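PDB 6LJ9: cysteine protease S273R from African swine fever virus pig/Kenya/KEN-50/1950, which probably cleaves the pp220 and pp62 polyprotein precursors into core-shell proteins as a cysteine protease, and probably also blunts host pyroptosis and cGAS-STING signalling. Local coordinates for residues K77-N83 with R266-I272; S182-F186 with Y239-R243; N222-S228 with I253-D259. All blocks are in the same frame, centred on the assembly; numbering follows the deposited sequence.

Interaction 1 (K77-N83 with R266-I272)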
loop_
_atom_site.group_PDB
_atom_site.type_symbol
_atom_site.label_atom_id
_atom_site.label_comp_id
_atom_site.label_asym_id
_atom_site.label_seq_id
_atom_site.Cartn_x
_atom_site.Cartn_y
_atom_site.Cartn_z
ATOM N N LYS B 77 -10.065 -18.076 -0.754
ATOM C CA LYS B 77 -9.256 -18.027 0.450
ATOM C C LYS B 77 -8.760 -19.430 0.800
ATOM O O LYS B 77 -9.220 -20.438 0.259
ATOM C CB LYS B 77 -10.051 -17.424 1.607
ATOM C CG LYS B 77 -10.345 -15.940 1.445
ATOM C CD LYS B 77 -11.188 -15.406 2.591
ATOM C CE LYS B 77 -11.366 -13.898 2.486
ATOM N NZ LYS B 77 -12.314 -13.370 3.508
ATOM N N ALA B 78 -7.800 -19.483 1.719
ATOM C CA ALA B 78 -7.199 -20.752 2.090
ATOM C C ALA B 78 -8.217 -21.640 2.805
ATOM O O ALA B 78 -9.117 -21.144 3.486
ATOM C CB ALA B 78 -5.988 -20.525 2.990
ATOM N N PRO B 79 -8.103 -22.957 2.655
ATOM C CA PRO B 79 -8.983 -23.857 3.408
ATOM C C PRO B 79 -8.575 -23.922 4.869
ATOM O O PRO B 79 -7.395 -23.819 5.215
ATOM C CB PRO B 79 -8.784 -25.207 2.713
ATOM C CG PRO B 79 -7.393 -25.131 2.173
ATOM C CD PRO B 79 -7.193 -23.695 1.761
ATOM N N GLY B 80 -9.571 -24.092 5.734
ATOM C CA GLY B 80 -9.329 -24.160 7.155
ATOM C C GLY B 80 -10.600 -24.197 7.978
ATOM O O GLY B 80 -11.715 -24.096 7.456
ATOM N N PRO B 81 -10.450 -24.345 9.298
ATOM C CA PRO B 81 -11.624 -24.386 10.182
ATOM C C PRO B 81 -12.382 -23.068 10.200
ATOM O O PRO B 81 -12.170 -22.230 11.083
ATOM C CB PRO B 81 -11.016 -24.708 11.554
ATOM C CG PRO B 81 -9.601 -24.240 11.463
ATOM C CD PRO B 81 -9.184 -24.467 10.041
ATOM N N ARG B 82 -13.273 -22.880 9.226
ATOM C CA ARG B 82 -13.999 -21.621 9.107
ATOM C C ARG B 82 -15.173 -21.545 10.075
ATOM O O ARG B 82 -15.419 -20.493 10.673
ATOM C CB ARG B 82 -14.482 -21.434 7.668
ATOM C CG ARG B 82 -15.389 -20.233 7.463
ATOM C CD ARG B 82 -16.104 -20.310 6.124
ATOM N NE ARG B 82 -17.160 -19.308 6.012
ATOM C CZ ARG B 82 -17.023 -18.144 5.387
ATOM N NH1 ARG B 82 -15.872 -17.829 4.807
ATOM N NH2 ARG B 82 -18.040 -17.293 5.337
ATOM N N ASN B 83 -15.909 -22.646 10.245
ATOM C CA ASN B 83 -17.118 -22.654 11.064
ATOM C C ASN B 83 -17.033 -23.648 12.216
ATOM O O ASN B 83 -18.065 -24.110 12.714
ATOM C CB ASN B 83 -18.345 -22.938 10.201
ATOM C CG ASN B 83 -18.780 -21.728 9.400
ATOM O OD1 ASN B 83 -18.979 -20.646 9.952
ATOM N ND2 ASN B 83 -18.917 -21.902 8.091
ATOM N N ARG B 266 -12.831 -16.214 11.910
ATOM C CA ARG B 266 -12.577 -17.413 11.121
ATOM C C ARG B 266 -13.298 -17.362 9.781
ATOM O O ARG B 266 -12.785 -17.877 8.780
ATOM C CB ARG B 266 -13.002 -18.658 11.901
ATOM C CG ARG B 266 -12.154 -18.960 13.126
ATOM C CD ARG B 266 -12.731 -20.133 13.906
ATOM N NE ARG B 266 -11.873 -20.539 15.016
ATOM C CZ ARG B 266 -10.996 -21.536 14.956
ATOM N NH1 ARG B 266 -10.860 -22.235 13.838
ATOM N NH2 ARG B 266 -10.258 -21.837 16.015
ATOM N N THR B 267 -14.484 -16.749 9.740
ATOM C CA THR B 267 -15.207 -16.600 8.484
ATOM C C THR B 267 -14.539 -15.597 7.552
ATOM O O THR B 267 -14.811 -15.611 6.346
ATOM C CB THR B 267 -16.655 -16.180 8.750
ATOM O OG1 THR B 267 -16.684 -14.840 9.257
ATOM C CG2 THR B 267 -17.301 -17.113 9.765
ATOM N N HIS B 268 -13.679 -14.727 8.082
ATOM C CA HIS B 268 -12.890 -13.826 7.253
ATOM C C HIS B 268 -11.611 -14.469 6.734
ATOM O O HIS B 268 -11.009 -13.943 5.791
ATOM C CB HIS B 268 -12.522 -12.560 8.036
ATOM C CG HIS B 268 -13.692 -11.685 8.366
ATOM N ND1 HIS B 268 -13.648 -10.313 8.248
ATOM C CD2 HIS B 268 -14.932 -11.985 8.820
ATOM C CE1 HIS B 268 -14.813 -9.804 8.608
ATOM N NE2 HIS B 268 -15.609 -10.798 8.960
ATOM N N LEU B 269 -11.189 -15.587 7.321
ATOM C CA LEU B 269 -9.906 -16.198 6.996
ATOM C C LEU B 269 -10.029 -17.301 5.950
ATOM O O LEU B 269 -9.271 -17.322 4.976
ATOM C CB LEU B 269 -9.259 -16.762 8.265
ATOM C CG LEU B 269 -8.687 -15.768 9.277
ATOM C CD1 LEU B 269 -8.294 -16.475 10.566
ATOM C CD2 LEU B 269 -7.496 -15.043 8.680
ATOM N N PHE B 270 -10.970 -18.220 6.138
ATOM C CA PHE B 270 -11.004 -19.454 5.373
ATOM C C PHE B 270 -12.241 -19.521 4.490
ATOM O O PHE B 270 -13.243 -18.838 4.724
ATOM C CB PHE B 270 -10.965 -20.674 6.300
ATOM C CG PHE B 270 -9.874 -20.615 7.327
ATOM C CD1 PHE B 270 -8.543 -20.657 6.944
ATOM C CD2 PHE B 270 -10.177 -20.518 8.674
ATOM C CE1 PHE B 270 -7.534 -20.602 7.888
ATOM C CE2 PHE B 270 -9.173 -20.464 9.623
ATOM C CZ PHE B 270 -7.849 -20.506 9.228
ATOM N N ARG B 271 -12.148 -20.363 3.466
ATOM C CA ARG B 271 -13.260 -20.650 2.578
ATOM C C ARG B 271 -14.096 -21.796 3.140
ATOM O O ARG B 271 -13.714 -22.475 4.094
ATOM C CB ARG B 271 -12.754 -20.994 1.175
ATOM C CG ARG B 271 -11.864 -22.229 1.112
ATOM C CD ARG B 271 -11.692 -22.715 -0.321
ATOM N NE ARG B 271 -10.854 -23.908 -0.402
ATOM C CZ ARG B 271 -9.585 -23.906 -0.797
ATOM N NH1 ARG B 271 -9.000 -22.770 -1.155
ATOM N NH2 ARG B 271 -8.900 -25.041 -0.838
ATOM N N ILE B 272 -15.259 -22.007 2.527
ATOM C CA ILE B 272 -16.180 -23.061 2.946
ATOM C C ILE B 272 -15.739 -24.348 2.254
ATOM O O ILE B 272 -16.073 -24.592 1.094
ATOM C CB ILE B 272 -17.633 -22.709 2.618
ATOM C CG1 ILE B 272 -17.969 -21.317 3.157
ATOM C CG2 ILE B 272 -18.576 -23.743 3.208
ATOM C CD1 ILE B 272 -19.261 -20.749 2.621
HETATM O O HOH W 1 -6.907 -17.487 3.870
#
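Lys77-Asn83 meets Arg266-Ile272 in a clasp of side chains on backbone carbonyls, where the chain's C-terminal end, leaving helix 259-269, lies against the segment that follows helix 68-75. The Phe270 ring is its apolar centre: Gly80 CA sits over one face, 3.8 Å from the ring centroid, a closeness that suits a residue without a side chain, and Pro81 CD rests over the same face. Long basic chains then collect carbonyl oxygens. Arg82, its CG anti to the backbone N (chi1 173°) and the chain extended, carries NH1 to Phe270 O at 2.8 Å; Thr267 covers one guanidinium face and Ile272 the other. Arg266 NH1 gives a bond to Pro81 O, 3.1 Å away in the guanidinium plane, while its NE is paired with Glu231. Lys77, stretched out, brings NZ 2.7 Å from His268 O, and Ser12 O also bonds this ammonium. Arg271 N donates to Ala78 O at 3.1 Å, and Pro79 lies over one face of the Arg271 guanidinium. A water bridges Ala78 N and Leu269 O. Ala78 and Pro79 pack on Glu95 of helix 90-103, Leu269 touches Trp100 of that helix and Leu237 of helix 232-244, and Ile272 touches Cys50 of helix 48-51.

Interaction 2 (S182-F186 with Y239-R243)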
loop_
_atom_site.group_PDB
_atom_site.type_symbol
_atom_site.label_atom_id
_atom_site.label_comp_id
_atom_site.label_asym_id
_atom_site.label_seq_id
_atom_site.Cartn_x
_atom_site.Cartn_y
_atom_site.Cartn_z
ATOM N N SER B 182 8.618 -0.221 14.934
ATOM C CA SER B 182 8.343 -1.035 16.106
ATOM C C SER B 182 8.429 -2.511 15.754
ATOM O O SER B 182 7.956 -2.940 14.697
ATOM C CB SER B 182 6.961 -0.719 16.691
ATOM O OG SER B 182 5.943 -0.906 15.723
ATOM N N ILE B 183 9.045 -3.279 16.647
ATOM C CA ILE B 183 9.065 -4.734 16.583
ATOM C C ILE B 183 8.113 -5.233 17.660
ATOM O O ILE B 183 8.333 -4.989 18.852
ATOM C CB ILE B 183 10.483 -5.288 16.781
ATOM C CG1 ILE B 183 11.435 -4.676 15.751
ATOM C CG2 ILE B 183 10.484 -6.802 16.673
ATOM C CD1 ILE B 183 12.895 -4.812 16.114
ATOM N N GLU B 184 7.049 -5.913 17.244
ATOM C CA GLU B 184 5.921 -6.201 18.117
ATOM C C GLU B 184 5.762 -7.702 18.318
ATOM O O GLU B 184 5.872 -8.482 17.367
ATOM C CB GLU B 184 4.633 -5.607 17.541
ATOM C CG GLU B 184 4.765 -4.142 17.150
ATOM C CD GLU B 184 3.617 -3.663 16.286
ATOM O OE1 GLU B 184 2.596 -4.375 16.201
ATOM O OE2 GLU B 184 3.739 -2.573 15.687
ATOM N N TYR B 185 5.504 -8.091 19.565
ATOM C CA TYR B 185 5.196 -9.467 19.934
ATOM C C TYR B 185 3.841 -9.474 20.625
ATOM O O TYR B 185 3.682 -8.867 21.689
ATOM C CB TYR B 185 6.278 -10.050 20.849
ATOM C CG TYR B 185 5.940 -11.405 21.439
ATOM C CD1 TYR B 185 5.255 -11.510 22.645
ATOM C CD2 TYR B 185 6.312 -12.578 20.797
ATOM C CE1 TYR B 185 4.946 -12.740 23.190
ATOM C CE2 TYR B 185 6.007 -13.817 21.337
ATOM C CZ TYR B 185 5.323 -13.890 22.534
ATOM O OH TYR B 185 5.011 -15.113 23.084
ATOM N N PHE B 186 2.870 -10.155 20.025
ATOM C CA PHE B 186 1.513 -10.215 20.553
ATOM C C PHE B 186 1.217 -11.628 21.037
ATOM O O PHE B 186 1.307 -12.586 20.263
ATOM C CB PHE B 186 0.491 -9.785 19.500
ATOM C CG PHE B 186 -0.933 -9.972 19.933
ATOM C CD1 PHE B 186 -1.476 -9.182 20.935
ATOM C CD2 PHE B 186 -1.732 -10.937 19.342
ATOM C CE1 PHE B 186 -2.787 -9.354 21.339
ATOM C CE2 PHE B 186 -3.043 -11.112 19.739
ATOM C CZ PHE B 186 -3.572 -10.319 20.739
ATOM N N TYR B 239 -4.200 -9.998 14.673
ATOM C CA TYR B 239 -3.271 -8.934 15.042
ATOM C C TYR B 239 -2.502 -8.439 13.825
ATOM O O TYR B 239 -2.380 -7.229 13.603
ATOM C CB TYR B 239 -2.310 -9.430 16.125
ATOM C CG TYR B 239 -1.339 -8.377 16.615
ATOM C CD1 TYR B 239 -1.717 -7.457 17.584
ATOM C CD2 TYR B 239 -0.044 -8.310 16.118
ATOM C CE1 TYR B 239 -0.834 -6.495 18.039
ATOM C CE2 TYR B 239 0.847 -7.351 16.567
ATOM C CZ TYR B 239 0.445 -6.447 17.528
ATOM O OH TYR B 239 1.325 -5.490 17.979
ATOM N N ILE B 240 -1.985 -9.367 13.017
ATOM C CA ILE B 240 -1.243 -8.983 11.819
ATOM C C ILE B 240 -2.146 -8.229 10.851
ATOM O O ILE B 240 -1.755 -7.202 10.283
ATOM C CB ILE B 240 -0.614 -10.223 11.157
ATOM C CG1 ILE B 240 0.440 -10.843 12.079
ATOM C CG2 ILE B 240 -0.020 -9.860 9.802
ATOM C CD1 ILE B 240 1.114 -12.074 11.504
ATOM N N ARG B 241 -3.372 -8.719 10.658
ATOM C CA ARG B 241 -4.285 -8.070 9.720
ATOM C C ARG B 241 -4.700 -6.689 10.214
ATOM O O ARG B 241 -4.791 -5.742 9.422
ATOM C CB ARG B 241 -5.512 -8.948 9.485
ATOM C CG ARG B 241 -6.507 -8.366 8.493
ATOM C CD ARG B 241 -5.833 -8.041 7.170
ATOM N NE ARG B 241 -6.756 -7.447 6.209
ATOM C CZ ARG B 241 -7.401 -8.134 5.272
ATOM N NH1 ARG B 241 -7.224 -9.444 5.166
ATOM N NH2 ARG B 241 -8.222 -7.510 4.438
ATOM N N ALA B 242 -4.957 -6.553 11.517
ATOM C CA ALA B 242 -5.331 -5.251 12.061
ATOM C C ALA B 242 -4.187 -4.250 11.941
ATOM O O ALA B 242 -4.413 -3.081 11.610
ATOM C CB ALA B 242 -5.770 -5.394 13.517
ATOM N N ARG B 243 -2.953 -4.688 12.207
ATOM C CA ARG B 243 -1.810 -3.794 12.049
ATOM C C ARG B 243 -1.602 -3.427 10.585
ATOM O O ARG B 243 -1.190 -2.304 10.270
ATOM C CB ARG B 243 -0.547 -4.439 12.620
ATOM C CG ARG B 243 -0.621 -4.772 14.102
ATOM C CD ARG B 243 -0.532 -3.534 14.979
ATOM N NE ARG B 243 0.778 -2.894 14.895
ATOM C CZ ARG B 243 1.016 -1.764 14.237
ATOM N NH1 ARG B 243 0.030 -1.142 13.607
ATOM N NH2 ARG B 243 2.239 -1.253 14.214
#
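Glu184, on strand 181-186 of the central mixed sheet, forms a buried salt bridge with Arg243 of helix 232-244, a strand-to-helix contact inside the Ulp1-type catalytic domain, whose probable nucleophile, Cys232, stands at the start of this helix. The axes of the two short segments come within 10.9 Å, their N-to-C directions 141° apart, leaving room for long side chains to meet between them.

The bridge is bidentate. Arg243 NE donates to Glu184 OE1 at 2.7 Å, onto the syn lone pair of that oxygen, and Arg243 NH2 reaches Glu184 OE2 at 2.5 Å, a very short bond. Carboxylate and guanidinium are nearly coplanar, 12° apart, and meet edge to edge. Arginine suits the site because its chain, bent at its second and third torsions, folds back so that NE and NH2 both face the acid. Other donors have partners too: NH1 bonds to Val247 O, and NH2 has a second carboxylate in Asp175. Glu184 OE1 takes a further, very short bond from Tyr239 OH at 2.5 Å. Thus two donors grip OE1, which would be expected to favour the ionised acid despite its burial. Ser182 OG bonds to Asp179 of the second subunit and lies 2.8 Å from Glu184 OE2, so the second subunit reaches the edge of the network.

Beyond the polar group, Tyr239 serves twice, since its hydroxyl binds Glu184 while its ring receives Phe186. The two rings are nearly parallel, 3° apart, but slid so far that they barely overlap; Phe252 meets both edge-to-face. What the slide puts over the centre of the Tyr239 ring is Phe186 CB, a CH-pi contact 3.5 Å from the centroid.

Interaction 3 (N222-S228 with I253-D259)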
loop_
_atom_site.group_PDB
_atom_site.type_symbol
_atom_site.label_atom_id
_atom_site.label_comp_id
_atom_site.label_asym_id
_atom_site.label_seq_id
_atom_site.Cartn_x
_atom_site.Cartn_y
_atom_site.Cartn_z
ATOM N N ASN B 222 -0.088 -7.063 27.655
ATOM C CA ASN B 222 -0.640 -6.414 28.839
ATOM C C ASN B 222 -2.001 -6.990 29.215
ATOM O O ASN B 222 -2.310 -7.132 30.404
ATOM C CB ASN B 222 -0.742 -4.905 28.609
ATOM C CG ASN B 222 -1.141 -4.147 29.861
ATOM O OD1 ASN B 222 -0.352 -4.015 30.797
ATOM N ND2 ASN B 222 -2.366 -3.635 29.879
ATOM N N ILE B 223 -2.817 -7.333 28.223
ATOM C CA ILE B 223 -4.166 -7.841 28.440
ATOM C C ILE B 223 -4.198 -9.325 28.103
ATOM O O ILE B 223 -3.596 -9.764 27.116
ATOM C CB ILE B 223 -5.200 -7.068 27.596
ATOM C CG1 ILE B 223 -5.320 -5.626 28.084
ATOM C CG2 ILE B 223 -6.560 -7.751 27.635
ATOM C CD1 ILE B 223 -6.420 -4.856 27.397
ATOM N N ARG B 224 -4.898 -10.098 28.934
ATOM C CA ARG B 224 -5.224 -11.490 28.626
ATOM C C ARG B 224 -6.524 -11.484 27.831
ATOM O O ARG B 224 -7.622 -11.511 28.389
ATOM C CB ARG B 224 -5.334 -12.319 29.899
ATOM C CG ARG B 224 -5.794 -13.751 29.670
ATOM C CD ARG B 224 -5.768 -14.558 30.956
ATOM N NE ARG B 224 -6.461 -15.834 30.809
ATOM C CZ ARG B 224 -5.909 -16.931 30.299
ATOM N NH1 ARG B 224 -4.653 -16.911 29.879
ATOM N NH2 ARG B 224 -6.618 -18.048 30.205
ATOM N N HIS B 225 -6.395 -11.435 26.503
ATOM C CA HIS B 225 -7.574 -11.375 25.647
ATOM C C HIS B 225 -8.299 -12.713 25.595
ATOM O O HIS B 225 -9.531 -12.763 25.679
ATOM C CB HIS B 225 -7.177 -10.941 24.234
ATOM C CG HIS B 225 -6.572 -9.574 24.164
ATOM N ND1 HIS B 225 -7.331 -8.425 24.187
ATOM C CD2 HIS B 225 -5.283 -9.173 24.056
ATOM C CE1 HIS B 225 -6.536 -7.373 24.103
ATOM N NE2 HIS B 225 -5.288 -7.799 24.023
ATOM N N GLN B 226 -7.553 -13.806 25.462
ATOM C CA GLN B 226 -8.127 -15.112 25.167
ATOM C C GLN B 226 -8.531 -15.819 26.455
ATOM O O GLN B 226 -7.706 -15.998 27.359
ATOM C CB GLN B 226 -7.131 -15.960 24.380
ATOM C CG GLN B 226 -7.590 -17.382 24.110
ATOM C CD GLN B 226 -6.609 -18.145 23.245
ATOM O OE1 GLN B 226 -5.724 -17.554 22.627
ATOM N NE2 GLN B 226 -6.758 -19.464 23.199
ATOM N N ARG B 227 -9.800 -16.220 26.533
ATOM C CA ARG B 227 -10.287 -17.078 27.601
ATOM C C ARG B 227 -10.598 -18.490 27.128
ATOM O O ARG B 227 -10.793 -19.377 27.967
ATOM C CB ARG B 227 -11.542 -16.473 28.248
ATOM C CG ARG B 227 -11.288 -15.172 28.991
ATOM C CD ARG B 227 -12.579 -14.584 29.535
ATOM N NE ARG B 227 -12.393 -13.220 30.020
ATOM C CZ ARG B 227 -13.385 -12.418 30.393
ATOM N NH1 ARG B 227 -14.640 -12.843 30.335
ATOM N NH2 ARG B 227 -13.123 -11.191 30.822
ATOM N N SER B 228 -10.651 -18.718 25.818
ATOM C CA SER B 228 -10.866 -20.044 25.270
ATOM C C SER B 228 -9.529 -20.771 25.133
ATOM O O SER B 228 -8.458 -20.222 25.408
ATOM C CB SER B 228 -11.588 -19.952 23.924
ATOM O OG SER B 228 -10.799 -19.278 22.958
ATOM N N ILE B 253 -3.382 -3.174 23.554
ATOM C CA ILE B 253 -2.800 -3.020 24.880
ATOM C C ILE B 253 -3.843 -2.597 25.915
ATOM O O ILE B 253 -3.754 -2.995 27.081
ATOM C CB ILE B 253 -1.634 -2.015 24.823
ATOM C CG1 ILE B 253 -0.472 -2.585 24.005
ATOM C CG2 ILE B 253 -1.163 -1.626 26.220
ATOM C CD1 ILE B 253 0.741 -1.675 23.941
ATOM N N SER B 254 -4.851 -1.819 25.512
ATOM C CA SER B 254 -5.766 -1.206 26.465
ATOM C C SER B 254 -7.196 -1.726 26.400
ATOM O O SER B 254 -7.913 -1.617 27.399
ATOM C CB SER B 254 -5.789 0.316 26.270
ATOM O OG SER B 254 -6.092 0.651 24.927
ATOM N N THR B 255 -7.631 -2.281 25.272
ATOM C CA THR B 255 -9.003 -2.743 25.105
ATOM C C THR B 255 -9.006 -4.234 24.799
ATOM O O THR B 255 -8.241 -4.698 23.946
ATOM C CB THR B 255 -9.713 -1.974 23.988
ATOM O OG1 THR B 255 -9.602 -0.566 24.232
ATOM C CG2 THR B 255 -11.183 -2.356 23.934
ATOM N N ARG B 256 -9.868 -4.976 25.489
ATOM C CA ARG B 256 -9.903 -6.423 25.336
ATOM C C ARG B 256 -10.625 -6.815 24.052
ATOM O O ARG B 256 -11.603 -6.179 23.645
ATOM C CB ARG B 256 -10.586 -7.075 26.540
ATOM C CG ARG B 256 -10.600 -8.595 26.474
ATOM C CD ARG B 256 -11.272 -9.236 27.675
ATOM N NE ARG B 256 -11.233 -10.693 27.571
ATOM C CZ ARG B 256 -12.168 -11.425 26.972
ATOM N NH1 ARG B 256 -13.224 -10.837 26.429
ATOM N NH2 ARG B 256 -12.048 -12.742 26.916
ATOM N N ILE B 257 -10.128 -7.870 23.410
ATOM C CA ILE B 257 -10.716 -8.428 22.201
ATOM C C ILE B 257 -11.199 -9.834 22.530
ATOM O O ILE B 257 -10.406 -10.686 22.956
ATOM C CB ILE B 257 -9.715 -8.435 21.035
ATOM C CG1 ILE B 257 -9.262 -7.007 20.724
ATOM C CG2 ILE B 257 -10.331 -9.073 19.807
ATOM C CD1 ILE B 257 -8.270 -6.912 19.591
ATOM N N THR B 258 -12.492 -10.075 22.336
ATOM C CA THR B 258 -13.135 -11.285 22.824
ATOM C C THR B 258 -12.885 -12.469 21.893
ATOM O O THR B 258 -12.561 -12.315 20.711
ATOM C CB THR B 258 -14.640 -11.063 22.979
ATOM O OG1 THR B 258 -15.236 -10.901 21.686
ATOM C CG2 THR B 258 -14.912 -9.815 23.806
ATOM N N ASP B 259 -13.043 -13.673 22.455
ATOM C CA ASP B 259 -12.967 -14.887 21.650
ATOM C C ASP B 259 -14.127 -14.975 20.667
ATOM O O ASP B 259 -13.988 -15.580 19.596
ATOM C CB ASP B 259 -12.946 -16.123 22.552
ATOM C CG ASP B 259 -11.773 -16.126 23.516
ATOM O OD1 ASP B 259 -11.850 -15.437 24.556
ATOM O OD2 ASP B 259 -10.775 -16.825 23.239
#
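Hydrogen bonds to Asp259 close one end of the contact between Asn222-Ser228 and Ile253-Asp259, two segments running almost in the same direction. The carboxylate gathers three donors from the loop. Asp259 OD1 accepts from Arg227 N at 3.0 Å, nearly straight at 174° and on its syn lone pair, while Asp259 OD2 takes Ser228 N from above the carboxylate plane and Ser228 OG at a very short 2.5 Å. Serine suits this place because OG, placed between its own N and carbonyl carbon (chi1 64°), can join that N on one oxygen. Midway, His225 ND1 accepts from Ile257 N at 3.0 Å, and its NE2 donates to Phe252 O, so both ring nitrogens are used and the ring is fixed in rotation. At the far end Asn222 ND2 binds Ile253 O at 3.2 Å.

The apolar part is small: Ile223 lays CD1 on the backbone at Ser254, 3.4 Å from its C.

Among the charged groups, the Arg227 and Arg256 guanidiniums lie partly over one another, planes 37° apart; Asp259, in a salt bridge with Arg256, probably eases their repulsion.

Gln226 meets Asp259 through its CG, while its OE1 bonds to Ser188 and its side chain packs on Cys232. It is predicted to bind substrate, consistent with the glutamine that helps form the oxyanion hole in Ulp1-type cysteine proteases.

In the fold
Interaction 1 closes the longest loop, and the other two are nested within it along the chain. Interactions 2 and 3 cross, their segments coming in the order 182-186, 222-228, 239-243, 253-259, all inside the Ulp1-type catalytic domain. Their centres are about 14 Å apart and they touch, Phe186 CE1 lying 3.7 Å from His225 CD2, so the strand-helix core packs directly against the loop that carries Gln226. Interaction 1 lies about 21 Å and 22 Å, centre to centre, from interactions 2 and 3 and touches neither. Helix 259-269 runs from Asp259 in interaction 3 to interaction 1, which joins the end of that helix to the segment after helix 68-75.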